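Local coordinates for protein putative fimbrium tip subunit Fim1F (Parabacteroides distasonis, PDB 3R4R) that probably forms part of the fimbrium tip, the end of a filamentous surface appendage through which the bacterium adheres and builds biofilms, at residues A[50-55]-A[125-130]; A[118-123]-A[202-207]; A[172-177]-A[243-248]; A[252-257]-A[278-283]. One frame throughout, in Å; residues are numbered along the deposited sequence.

Contact 1 of 4, residues A[50-55]-A[125-130]; sequences AVFDKD and NSYTAK. With EDO (1,2-ethanediol), chain H.
F52 and Y127 make an aromatic pair between the end of strand 46-52 and the loop that leads to strand 131-132. The F52 ring turns its edge toward the face of Y127 in an offset edge-to-face arrangement, with the planes at 86° and the centroids 5.4 Å apart. The closest approach is CZ of F52 to CE1 of Y127, 3.5 Å. CG of F52 stands anti to the carbonyl carbon (chi1 -54°), which carries the ring toward the loop. A50, two residues back on the same strand, adds apolar packing, its CB 3.9 Å from CZ of Y127. The hydroxyl of Y127 brushes CB of A50 (3.5 Å) and is hydrogen-bonded to NE2 of H48 and NH1 of R58. A leucine in place of Y127 would probably leave H48 and R58 without this shared hydroxyl and F52 without a ring face to abut. L101, F114 and L117 also pack on Y127. NZ of K130 makes a weak hydrogen bond to O1 of a 1,2-ethanediol, probably from the crystallisation liquor. The arrangement is that of a connecting loop folded over a β-sheet, its tyrosine buried on strand side chains and tied to the sheet by its hydroxyl.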
loop_
_atom_site.group_PDB
_atom_site.type_symbol
_atom_site.label_atom_id
_atom_site.label_comp_id
_atom_site.label_asym_id
_atom_site.label_seq_id
_atom_site.Cartn_x
_atom_site.Cartn_y
_atom_site.Cartn_z
ATOM N N ALA A 50 -13.275 -9.952 1.421
ATOM C CA ALA A 50 -13.375 -11.383 1.628
ATOM C C ALA A 50 -13.662 -11.670 3.091
ATOM O O ALA A 50 -13.074 -11.023 3.954
ATOM C CB ALA A 50 -12.082 -12.068 1.173
ATOM N N VAL A 51 -14.581 -12.611 3.373
ATOM C CA VAL A 51 -14.957 -13.036 4.731
ATOM C C VAL A 51 -14.611 -14.529 4.867
ATOM O O VAL A 51 -14.994 -15.335 4.013
ATOM C CB VAL A 51 -16.452 -12.739 5.083
ATOM C CG1 VAL A 51 -16.817 -13.260 6.467
ATOM C CG2 VAL A 51 -16.759 -11.245 4.984
ATOM N N PHE A 52 -13.878 -14.878 5.935
ATOM C CA PHE A 52 -13.407 -16.242 6.186
ATOM C C PHE A 52 -13.871 -16.780 7.511
ATOM O O PHE A 52 -13.961 -16.009 8.469
ATOM C CB PHE A 52 -11.861 -16.298 6.176
ATOM C CG PHE A 52 -11.192 -15.741 4.954
ATOM C CD1 PHE A 52 -10.904 -16.559 3.867
ATOM C CD2 PHE A 52 -10.803 -14.404 4.902
ATOM C CE1 PHE A 52 -10.276 -16.044 2.734
ATOM C CE2 PHE A 52 -10.170 -13.888 3.771
ATOM C CZ PHE A 52 -9.910 -14.709 2.694
ATOM N N ASP A 53 -14.031 -18.120 7.608
ATOM C CA ASP A 53 -14.376 -18.764 8.878
ATOM C C ASP A 53 -13.080 -18.983 9.715
ATOM O O ASP A 53 -11.997 -18.570 9.288
ATOM C CB ASP A 53 -15.154 -20.090 8.666
ATOM C CG ASP A 53 -14.495 -21.214 7.871
ATOM O OD1 ASP A 53 -13.252 -21.223 7.761
ATOM O OD2 ASP A 53 -15.215 -22.149 7.465
ATOM N N LYS A 54 -13.195 -19.636 10.887
ATOM C CA LYS A 54 -12.070 -19.903 11.782
ATOM C C LYS A 54 -10.987 -20.789 11.105
ATOM O O LYS A 54 -9.811 -20.653 11.439
ATOM C CB LYS A 54 -12.550 -20.581 13.090
ATOM C CG LYS A 54 -13.181 -21.963 12.970
ATOM C CD LYS A 54 -13.393 -22.578 14.355
ATOM C CE LYS A 54 -13.897 -24.003 14.327
ATOM N NZ LYS A 54 -14.047 -24.557 15.707
ATOM N N ASP A 55 -11.384 -21.658 10.152
ATOM C CA ASP A 55 -10.509 -22.607 9.460
ATOM C C ASP A 55 -9.825 -21.984 8.205
ATOM O O ASP A 55 -9.036 -22.678 7.546
ATOM C CB ASP A 55 -11.343 -23.839 9.043
ATOM C CG ASP A 55 -12.118 -24.511 10.181
ATOM O OD1 ASP A 55 -11.634 -24.476 11.335
ATOM O OD2 ASP A 55 -13.192 -25.103 9.905
ATOM N N ASN A 125 -4.388 -21.821 -4.843
ATOM C CA ASN A 125 -5.460 -20.818 -4.930
ATOM C C ASN A 125 -5.719 -20.156 -3.550
ATOM O O ASN A 125 -6.845 -20.144 -3.033
ATOM C CB ASN A 125 -6.772 -21.454 -5.482
ATOM C CG ASN A 125 -6.630 -22.157 -6.812
ATOM O OD1 ASN A 125 -6.234 -21.588 -7.837
ATOM N ND2 ASN A 125 -6.956 -23.426 -6.819
ATOM N N SER A 126 -4.673 -19.579 -2.983
ATOM C CA SER A 126 -4.779 -18.898 -1.697
ATOM C C SER A 126 -4.354 -17.430 -1.802
ATOM O O SER A 126 -3.599 -17.048 -2.714
ATOM C CB SER A 126 -3.935 -19.603 -0.647
ATOM O OG SER A 126 -2.577 -19.711 -1.042
ATOM N N TYR A 127 -4.856 -16.599 -0.861
ATOM C CA TYR A 127 -4.530 -15.186 -0.774
ATOM C C TYR A 127 -3.103 -14.990 -0.334
ATOM O O TYR A 127 -2.480 -14.032 -0.775
ATOM C CB TYR A 127 -5.471 -14.459 0.194
ATOM C CG TYR A 127 -6.852 -14.202 -0.363
ATOM C CD1 TYR A 127 -7.860 -15.155 -0.246
ATOM C CD2 TYR A 127 -7.175 -12.978 -0.937
ATOM C CE1 TYR A 127 -9.152 -14.899 -0.699
ATOM C CE2 TYR A 127 -8.469 -12.703 -1.372
ATOM C CZ TYR A 127 -9.452 -13.668 -1.255
ATOM O OH TYR A 127 -10.711 -13.440 -1.746
ATOM N N THR A 128 -2.571 -15.888 0.542
ATOM C CA THR A 128 -1.184 -15.781 1.020
ATOM C C THR A 128 -0.188 -16.092 -0.120
ATOM O O THR A 128 0.915 -15.541 -0.119
ATOM C CB THR A 128 -0.927 -16.682 2.221
ATOM O OG1 THR A 128 -1.388 -18.000 1.911
ATOM C CG2 THR A 128 -1.604 -16.164 3.491
ATOM N N ALA A 129 -0.577 -16.948 -1.078
ATOM C CA ALA A 129 0.266 -17.301 -2.220
ATOM C C ALA A 129 0.147 -16.262 -3.358
ATOM O O ALA A 129 1.061 -16.168 -4.192
ATOM C CB ALA A 129 -0.111 -18.682 -2.741
ATOM N N LYS A 130 -0.963 -15.480 -3.384
ATOM C CA LYS A 130 -1.267 -14.503 -4.435
ATOM C C LYS A 130 -0.224 -13.373 -4.500
ATOM O O LYS A 130 0.170 -12.784 -3.483
ATOM C CB LYS A 130 -2.674 -13.878 -4.244
ATOM C CG LYS A 130 -3.140 -12.931 -5.373
ATOM C CD LYS A 130 -3.270 -13.629 -6.742
ATOM C CE LYS A 130 -3.638 -12.689 -7.859
ATOM N NZ LYS A 130 -3.808 -13.442 -9.122
HETATM C C1 EDO H . -3.143 -9.760 -11.139
HETATM O O1 EDO H . -2.468 -11.028 -11.003
HETATM C C2 EDO H . -2.177 -8.578 -11.184
HETATM O O2 EDO H . -1.326 -8.597 -12.348
#

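Contact 2 of 4, residues A[118-123]-A[202-207]; sequences TTYDGV and KITIFN
The phenol oxygen of Y120, which reaches T204 and F206 from the 118-123 loop, hydrogen-bonds to a water 3.1 Å from OH of Y120. The same water gives a weak, long bond to the backbone O of T204, 3.4 Å away, and so bridges the two loops. A 1,2-ethanediol, probably from the crystallisation liquor, adds a weak hydrogen bond to this OH. No direct hydrogen bond joins the segments; the rest is van der Waals contact. CG of Y120 lies anti to the backbone N (chi1 -178°), and the extended side chain meets T204 and F206 coming from the opposite direction. CG2 of T204 comes obliquely to the phenol, 3.9 Å from CE1 of Y120, while CB of T204 lies 3.8 Å from OH of Y120. F206 offers its edge: CE2 of F206 is 3.8 Å from OH of Y120, which sits near the plane of the phenyl ring. K147 of strand 144-152 and L101 touch both aromatic side chains, and F52 packs edge-to-face with Y120. With a mediating water and apolar atoms round a hydroxyl, the chemistry implies a modest, partly hydrated junction between the loop after strand 96-104 and the loop after strand 191-202.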
loop_
_atom_site.group_PDB
_atom_site.type_symbol
_atom_site.label_atom_id
_atom_site.label_comp_id
_atom_site.label_asym_id
_atom_site.label_seq_id
_atom_site.Cartn_x
_atom_site.Cartn_y
_atom_site.Cartn_z
ATOM N N THR A 118 -10.063 -19.553 -2.827
ATOM C CA THR A 118 -11.078 -20.192 -1.989
ATOM C C THR A 118 -10.641 -20.328 -0.505
ATOM O O THR A 118 -11.492 -20.646 0.335
ATOM C CB THR A 118 -11.389 -21.570 -2.564
ATOM O OG1 THR A 118 -10.167 -22.285 -2.669
ATOM C CG2 THR A 118 -11.999 -21.491 -3.958
ATOM N N THR A 119 -9.353 -20.085 -0.184
ATOM C CA THR A 119 -8.831 -20.136 1.193
ATOM C C THR A 119 -7.884 -18.972 1.442
ATOM O O THR A 119 -7.248 -18.509 0.506
ATOM C CB THR A 119 -8.110 -21.474 1.512
ATOM O OG1 THR A 119 -6.936 -21.634 0.698
ATOM C CG2 THR A 119 -9.031 -22.688 1.426
ATOM N N TYR A 120 -7.748 -18.545 2.709
ATOM C CA TYR A 120 -6.812 -17.493 3.095
ATOM C C TYR A 120 -5.356 -18.007 3.001
ATOM O O TYR A 120 -4.565 -17.431 2.268
ATOM C CB TYR A 120 -7.111 -16.952 4.506
ATOM C CG TYR A 120 -6.185 -15.823 4.908
ATOM C CD1 TYR A 120 -6.337 -14.545 4.377
ATOM C CD2 TYR A 120 -5.183 -16.021 5.846
ATOM C CE1 TYR A 120 -5.479 -13.506 4.737
ATOM C CE2 TYR A 120 -4.329 -14.986 6.224
ATOM C CZ TYR A 120 -4.490 -13.727 5.677
ATOM O OH TYR A 120 -3.658 -12.701 6.058
ATOM N N ASP A 121 -5.015 -19.071 3.730
ATOM C CA ASP A 121 -3.694 -19.689 3.690
ATOM C C ASP A 121 -3.864 -21.110 3.205
ATOM O O ASP A 121 -4.612 -21.875 3.810
ATOM C CB ASP A 121 -2.977 -19.623 5.055
ATOM C CG ASP A 121 -1.495 -19.995 5.021
ATOM O OD1 ASP A 121 -0.797 -19.602 4.049
ATOM O OD2 ASP A 121 -1.007 -20.571 6.015
ATOM N N GLY A 122 -3.238 -21.424 2.083
ATOM C CA GLY A 122 -3.318 -22.726 1.440
ATOM C C GLY A 122 -2.186 -22.957 0.463
ATOM O O GLY A 122 -1.432 -22.021 0.154
ATOM N N VAL A 123 -2.062 -24.215 -0.034
ATOM C CA VAL A 123 -1.009 -24.604 -0.983
ATOM C C VAL A 123 -1.329 -24.004 -2.372
ATOM O O VAL A 123 -0.492 -23.300 -2.962
ATOM C CB VAL A 123 -0.848 -26.144 -1.041
ATOM N N LYS A 202 3.052 -9.250 -2.669
ATOM C CA LYS A 202 2.187 -10.142 -1.894
ATOM C C LYS A 202 1.090 -9.241 -1.270
ATOM O O LYS A 202 1.320 -8.042 -1.097
ATOM C CB LYS A 202 3.014 -10.934 -0.870
ATOM C CG LYS A 202 3.985 -11.950 -1.482
ATOM C CD LYS A 202 3.296 -13.275 -1.958
ATOM C CE LYS A 202 4.249 -14.264 -2.584
ATOM N NZ LYS A 202 5.338 -14.693 -1.655
ATOM N N ILE A 203 -0.082 -9.782 -0.961
ATOM C CA ILE A 203 -1.223 -8.980 -0.483
ATOM C C ILE A 203 -1.681 -9.357 0.944
ATOM O O ILE A 203 -2.796 -8.984 1.334
ATOM C CB ILE A 203 -2.439 -9.156 -1.461
ATOM C CG1 ILE A 203 -2.827 -10.670 -1.620
ATOM C CG2 ILE A 203 -2.159 -8.477 -2.821
ATOM C CD1 ILE A 203 -4.157 -10.954 -2.263
ATOM N N THR A 204 -0.867 -10.090 1.705
ATOM C CA THR A 204 -1.254 -10.546 3.046
ATOM C C THR A 204 -0.249 -10.073 4.108
ATOM O O THR A 204 -0.209 -10.626 5.221
ATOM C CB THR A 204 -1.357 -12.083 3.052
ATOM O OG1 THR A 204 -0.114 -12.692 2.658
ATOM C CG2 THR A 204 -2.549 -12.613 2.291
ATOM N N ILE A 205 0.570 -9.059 3.749
ATOM C CA ILE A 205 1.661 -8.508 4.548
ATOM C C ILE A 205 1.212 -7.143 5.083
ATOM O O ILE A 205 0.835 -6.263 4.315
ATOM C CB ILE A 205 2.967 -8.459 3.701
ATOM C CG1 ILE A 205 2.704 -7.838 2.304
ATOM C CG2 ILE A 205 3.494 -9.916 3.548
ATOM C CD1 ILE A 205 3.866 -7.580 1.478
ATOM N N PHE A 206 1.203 -6.997 6.420
ATOM C CA PHE A 206 0.646 -5.801 7.047
ATOM C C PHE A 206 1.612 -5.040 8.007
ATOM O O PHE A 206 1.149 -4.109 8.678
ATOM C CB PHE A 206 -0.585 -6.229 7.875
ATOM C CG PHE A 206 -1.630 -6.992 7.097
ATOM C CD1 PHE A 206 -2.565 -6.326 6.317
ATOM C CD2 PHE A 206 -1.713 -8.383 7.184
ATOM C CE1 PHE A 206 -3.534 -7.035 5.603
ATOM C CE2 PHE A 206 -2.696 -9.084 6.482
ATOM C CZ PHE A 206 -3.586 -8.406 5.688
ATOM N N ASN A 207 2.912 -5.390 8.072
ATOM C CA ASN A 207 3.798 -4.703 9.016
ATOM C C ASN A 207 4.412 -3.485 8.349
ATOM O O ASN A 207 5.251 -3.617 7.465
ATOM C CB ASN A 207 4.886 -5.628 9.571
ATOM C CG ASN A 207 5.690 -5.040 10.719
ATOM O OD1 ASN A 207 5.465 -3.908 11.182
ATOM N ND2 ASN A 207 6.613 -5.831 11.242
HETATM O O HOH W 1 -0.781 -13.707 6.571
#

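Contact 3 of 4, residues A[172-177]-A[243-248]; sequences IEYTGV and LSVQSG
Y174 reaches from strand 161-179 to strand 240-246, where it meets L243 and V245. From CB, the side chain takes CG anti to the backbone N (chi1 165°), which lays the ring along its own strand as well as toward the other. One face of the ring is covered from within its own segment: the backbone N of G176 stands 3.6 Å above the plane, over the centre. G176 has backbone angles at which a side chain would collide with the preceding carbonyl oxygen. Further out, CD1 of Y174 comes to 4.2 Å from CD2 of L243, a methyl that approaches obliquely, and CE1 of Y174 packs on W280. CZ of Y174 then lies 4.2 Å from CG2 of V245, and the tip follows, OH of Y174 resting 3.5 Å from CG1 of V245. The two side chains of Y174 and V245 approach from opposite directions, so the valine's branches receive the end of the phenol. The hydroxyl is hydrogen-bonded to the backbone O of F189. L191 also packs on both Y174 and L243. Strands of two facing sheets thus meet through side chains in the buried interior of a transthyretin-like β-sandwich, and the chemistry implies apolar cohesion with one buried hydroxyl satisfied by a main-chain carbonyl.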
loop_
_atom_site.group_PDB
_atom_site.type_symbol
_atom_site.label_atom_id
_atom_site.label_comp_id
_atom_site.label_asym_id
_atom_site.label_seq_id
_atom_site.Cartn_x
_atom_site.Cartn_y
_atom_site.Cartn_z
ATOM N N ILE A 172 8.180 7.816 -2.209
ATOM C CA ILE A 172 9.552 8.380 -2.217
ATOM C C ILE A 172 9.556 9.736 -2.933
ATOM O O ILE A 172 9.151 9.820 -4.094
ATOM C CB ILE A 172 10.597 7.408 -2.877
ATOM C CG1 ILE A 172 10.527 5.963 -2.311
ATOM C CG2 ILE A 172 12.031 7.985 -2.797
ATOM C CD1 ILE A 172 11.434 4.965 -3.099
ATOM N N GLU A 173 10.016 10.796 -2.237
ATOM C CA GLU A 173 10.147 12.134 -2.810
ATOM C C GLU A 173 11.633 12.556 -2.884
ATOM O O GLU A 173 12.281 12.666 -1.852
ATOM C CB GLU A 173 9.339 13.165 -1.994
ATOM C CG GLU A 173 9.395 14.576 -2.592
ATOM C CD GLU A 173 8.724 15.721 -1.849
ATOM O OE1 GLU A 173 8.359 15.544 -0.664
ATOM O OE2 GLU A 173 8.610 16.818 -2.444
ATOM N N TYR A 174 12.173 12.773 -4.087
ATOM C CA TYR A 174 13.527 13.323 -4.244
ATOM C C TYR A 174 13.400 14.840 -4.141
ATOM O O TYR A 174 12.661 15.434 -4.926
ATOM C CB TYR A 174 14.209 12.864 -5.550
ATOM C CG TYR A 174 15.432 13.679 -5.931
ATOM C CD1 TYR A 174 16.642 13.509 -5.266
ATOM C CD2 TYR A 174 15.394 14.572 -6.994
ATOM C CE1 TYR A 174 17.778 14.233 -5.631
ATOM C CE2 TYR A 174 16.520 15.307 -7.365
ATOM C CZ TYR A 174 17.713 15.131 -6.684
ATOM O OH TYR A 174 18.820 15.862 -7.040
ATOM N N THR A 175 14.052 15.457 -3.137
ATOM C CA THR A 175 13.885 16.888 -2.867
ATOM C C THR A 175 15.103 17.737 -3.326
ATOM O O THR A 175 15.110 18.941 -3.074
ATOM C CB THR A 175 13.632 17.124 -1.370
ATOM O OG1 THR A 175 14.706 16.576 -0.592
ATOM C CG2 THR A 175 12.300 16.545 -0.914
ATOM N N GLY A 176 16.045 17.149 -4.070
ATOM C CA GLY A 176 17.172 17.887 -4.625
ATOM C C GLY A 176 18.484 17.727 -3.905
ATOM O O GLY A 176 18.628 16.852 -3.046
ATOM N N VAL A 177 19.458 18.595 -4.286
ATOM C CA VAL A 177 20.815 18.708 -3.758
ATOM C C VAL A 177 20.948 20.133 -3.176
ATOM O O VAL A 177 20.544 21.118 -3.816
ATOM C CB VAL A 177 21.905 18.363 -4.822
ATOM C CG1 VAL A 177 23.316 18.646 -4.304
ATOM C CG2 VAL A 177 21.785 16.910 -5.269
ATOM N N LEU A 243 19.401 6.103 -8.356
ATOM C CA LEU A 243 19.059 7.449 -8.819
ATOM C C LEU A 243 20.168 7.999 -9.705
ATOM O O LEU A 243 21.322 7.967 -9.312
ATOM C CB LEU A 243 18.813 8.396 -7.619
ATOM C CG LEU A 243 17.431 8.370 -6.904
ATOM C CD1 LEU A 243 17.079 7.016 -6.305
ATOM C CD2 LEU A 243 17.406 9.370 -5.779
ATOM N N SER A 244 19.821 8.451 -10.920
ATOM C CA SER A 244 20.736 9.088 -11.867
ATOM C C SER A 244 20.422 10.574 -11.867
ATOM O O SER A 244 19.353 10.988 -12.310
ATOM C CB SER A 244 20.651 8.466 -13.259
ATOM O OG SER A 244 21.121 7.128 -13.238
ATOM N N VAL A 245 21.324 11.359 -11.259
ATOM C CA VAL A 245 21.186 12.802 -11.058
ATOM C C VAL A 245 22.286 13.516 -11.851
ATOM O O VAL A 245 23.425 13.050 -11.838
ATOM C CB VAL A 245 21.244 13.116 -9.534
ATOM C CG1 VAL A 245 21.215 14.609 -9.252
ATOM C CG2 VAL A 245 20.110 12.419 -8.782
ATOM N N GLN A 246 21.929 14.620 -12.568
ATOM C CA GLN A 246 22.852 15.442 -13.366
ATOM C C GLN A 246 23.964 16.035 -12.502
ATOM O O GLN A 246 23.698 16.667 -11.475
ATOM C CB GLN A 246 22.126 16.583 -14.108
ATOM C CG GLN A 246 21.363 16.139 -15.362
ATOM C CD GLN A 246 22.239 15.702 -16.539
ATOM O OE1 GLN A 246 21.800 14.925 -17.397
ATOM N NE2 GLN A 246 23.489 16.184 -16.623
ATOM N N SER A 247 25.212 15.813 -12.926
ATOM C CA SER A 247 26.405 16.279 -12.229
ATOM C C SER A 247 27.328 17.013 -13.207
ATOM O O SER A 247 28.513 17.215 -12.917
ATOM C CB SER A 247 27.111 15.096 -11.575
ATOM O OG SER A 247 26.211 14.378 -10.743
ATOM N N GLY A 248 26.752 17.437 -14.335
ATOM C CA GLY A 248 27.441 18.148 -15.403
ATOM C C GLY A 248 27.113 17.589 -16.771
ATOM O O GLY A 248 25.944 17.596 -17.182
#

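Contact 4 of 4, residues A[252-257]-A[278-283]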
loop_
_atom_site.group_PDB
_atom_site.type_symbol
_atom_site.label_atom_id
_atom_site.label_comp_id
_atom_site.label_asym_id
_atom_site.label_seq_id
_atom_site.Cartn_x
_atom_site.Cartn_y
_atom_site.Cartn_z
ATOM N N LYS A 252 25.477 11.150 -12.924
ATOM C CA LYS A 252 26.088 10.108 -12.104
ATOM C C LYS A 252 25.016 9.231 -11.423
ATOM O O LYS A 252 23.926 9.719 -11.103
ATOM C CB LYS A 252 27.007 10.741 -11.047
ATOM N N GLU A 253 25.331 7.930 -11.219
ATOM C CA GLU A 253 24.468 6.983 -10.514
ATOM C C GLU A 253 24.731 7.034 -9.017
ATOM O O GLU A 253 25.875 7.188 -8.596
ATOM C CB GLU A 253 24.635 5.545 -11.018
ATOM C CG GLU A 253 24.030 5.266 -12.382
ATOM C CD GLU A 253 23.951 3.795 -12.760
ATOM O OE1 GLU A 253 24.449 2.938 -11.993
ATOM O OE2 GLU A 253 23.341 3.497 -13.811
ATOM N N TYR A 254 23.667 6.911 -8.219
ATOM C CA TYR A 254 23.710 6.932 -6.762
ATOM C C TYR A 254 22.789 5.808 -6.221
ATOM O O TYR A 254 21.572 5.854 -6.423
ATOM C CB TYR A 254 23.322 8.320 -6.212
ATOM C CG TYR A 254 24.182 9.455 -6.738
ATOM C CD1 TYR A 254 25.434 9.724 -6.185
ATOM C CD2 TYR A 254 23.732 10.280 -7.767
ATOM C CE1 TYR A 254 26.221 10.780 -6.652
ATOM C CE2 TYR A 254 24.514 11.334 -8.244
ATOM C CZ TYR A 254 25.759 11.580 -7.683
ATOM O OH TYR A 254 26.547 12.609 -8.152
ATOM N N PRO A 255 23.359 4.765 -5.573
ATOM C CA PRO A 255 22.524 3.633 -5.135
ATOM C C PRO A 255 22.070 3.727 -3.673
ATOM O O PRO A 255 22.821 4.179 -2.798
ATOM C CB PRO A 255 23.456 2.429 -5.316
ATOM C CG PRO A 255 24.872 3.006 -5.430
ATOM C CD PRO A 255 24.790 4.500 -5.312
ATOM N N PHE A 256 20.832 3.260 -3.421
ATOM C CA PHE A 256 20.197 3.210 -2.101
ATOM C C PHE A 256 19.771 1.771 -1.777
ATOM O O PHE A 256 19.385 1.048 -2.700
ATOM C CB PHE A 256 18.987 4.165 -2.032
ATOM C CG PHE A 256 19.337 5.639 -2.148
ATOM C CD1 PHE A 256 19.514 6.234 -3.387
ATOM C CD2 PHE A 256 19.430 6.437 -1.017
ATOM C CE1 PHE A 256 19.878 7.579 -3.487
ATOM C CE2 PHE A 256 19.757 7.785 -1.118
ATOM C CZ PHE A 256 20.032 8.341 -2.349
ATOM N N PRO A 257 19.837 1.305 -0.503
ATOM C CA PRO A 257 19.415 -0.084 -0.219
ATOM C C PRO A 257 17.910 -0.190 -0.366
ATOM O O PRO A 257 17.166 0.519 0.322
ATOM C CB PRO A 257 19.899 -0.340 1.220
ATOM C CG PRO A 257 20.708 0.871 1.606
ATOM C CD PRO A 257 20.273 1.995 0.730
ATOM N N ILE A 278 28.765 14.111 -2.760
ATOM C CA ILE A 278 27.430 14.413 -2.235
ATOM C C ILE A 278 27.137 13.404 -1.094
ATOM O O ILE A 278 27.336 12.193 -1.247
ATOM C CB ILE A 278 26.298 14.428 -3.323
ATOM C CG1 ILE A 278 26.608 15.436 -4.457
ATOM C CG2 ILE A 278 24.932 14.725 -2.686
ATOM C CD1 ILE A 278 25.607 15.441 -5.687
ATOM N N GLU A 279 26.687 13.937 0.048
ATOM C CA GLU A 279 26.331 13.187 1.247
ATOM C C GLU A 279 24.802 13.089 1.278
ATOM O O GLU A 279 24.122 14.078 1.566
ATOM C CB GLU A 279 26.946 13.900 2.471
ATOM C CG GLU A 279 26.798 13.267 3.849
ATOM C CD GLU A 279 27.603 13.974 4.932
ATOM O OE1 GLU A 279 28.748 14.398 4.646
ATOM O OE2 GLU A 279 27.124 14.033 6.087
ATOM N N TRP A 280 24.267 11.905 0.903
ATOM C CA TRP A 280 22.839 11.644 0.783
ATOM C C TRP A 280 22.210 11.308 2.131
ATOM O O TRP A 280 22.791 10.614 2.967
ATOM C CB TRP A 280 22.564 10.508 -0.211
ATOM C CG TRP A 280 22.992 10.851 -1.610
ATOM C CD1 TRP A 280 24.194 10.568 -2.191
ATOM C CD2 TRP A 280 22.285 11.690 -2.544
ATOM N NE1 TRP A 280 24.261 11.135 -3.447
ATOM C CE2 TRP A 280 23.100 11.822 -3.691
ATOM C CE3 TRP A 280 21.026 12.312 -2.536
ATOM C CZ2 TRP A 280 22.693 12.542 -4.822
ATOM C CZ3 TRP A 280 20.622 13.018 -3.658
ATOM C CH2 TRP A 280 21.453 13.138 -4.780
ATOM N N VAL A 281 20.977 11.791 2.296
ATOM C CA VAL A 281 20.125 11.709 3.479
ATOM C C VAL A 281 18.782 11.043 3.129
ATOM O O VAL A 281 18.022 11.529 2.274
ATOM C CB VAL A 281 19.878 13.126 4.094
ATOM C CG1 VAL A 281 18.970 13.050 5.316
ATOM C CG2 VAL A 281 21.176 13.863 4.421
ATOM N N LEU A 282 18.468 9.959 3.832
ATOM C CA LEU A 282 17.185 9.311 3.645
ATOM C C LEU A 282 16.341 9.576 4.881
ATOM O O LEU A 282 16.718 9.171 5.983
ATOM C CB LEU A 282 17.350 7.805 3.352
ATOM C CG LEU A 282 16.074 7.020 3.073
ATOM C CD1 LEU A 282 15.229 7.664 1.950
ATOM C CD2 LEU A 282 16.399 5.590 2.748
ATOM N N GLU A 283 15.225 10.297 4.697
ATOM C CA GLU A 283 14.327 10.664 5.790
ATOM C C GLU A 283 13.035 9.819 5.774
ATOM O O GLU A 283 12.437 9.622 4.726
ATOM C CB GLU A 283 13.957 12.173 5.724
ATOM C CG GLU A 283 13.017 12.644 6.834
ATOM C CD GLU A 283 12.424 14.041 6.750
ATOM O OE1 GLU A 283 12.855 14.831 5.881
ATOM O OE2 GLU A 283 11.525 14.348 7.566
#
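The indole of W280 is held between F256 on one face and I278 on the other. CZ of F256 stands 3.6 Å above the plane, offset toward the rim, and CG2 of I278, from W280's own strand, lies 3.5 Å from the plane on the opposite face, also offset toward the rim. F256 comes edge first in an offset edge-to-face pair with the five-membered ring, the planes at 77° and the centroids 5.6 Å apart. Y254 is set differently: its plane and that of the indole are tilted by 53°, an oblique meeting. CZ2 of W280 stands 3.8 Å above the Y254 ring plane, over its centre, and NE1 of W280 lies 3.3 Å from CD1 of Y254. CG of W280 is turned anti to its carbonyl carbon (chi1 -64°), which turns the indole toward strand 251-257, where both Y254 and F256 reach it. At the far end of the phenol, CD1 of I278 lies 3.9 Å from OH of Y254, which is hydrogen-bonded to OG of S247. Replacing W280 by an alanine would probably leave a gap beside F256 and Y254 and strip both of their shared aromatic partner. I269 and V177 also touch W280. With no hydrogen bond across it, the contact implies that strands 251-257 and 278-284, facing each other across the sandwich, cohere through dispersion and the aromatic cluster of Y254, F256 and W280.

The four contacts form two close pairs, well apart along the elongated chain. Contacts 1 and 2 have centres about 6 Å apart and share the loop between strands 96-104 and 131-132: OG1 of T128 and OD1 of D121 lie 2.7 Å apart, a probable hydrogen bond. Contacts 3 and 4 have centres about 9 Å apart. Neighbouring strands 240-246 and 251-257 join them, with L243 O 2.8 Å from Y254 N, and the aromatic cluster of contact 4 meets contact 3 where CE1 of Y174 lies 3.7 Å from CZ3 of W280. Between the pairs nothing touches: the centres of contacts 1 and 3 are about 42 Å apart. The ethanediols near contacts 1 and 2 mark no known functional site.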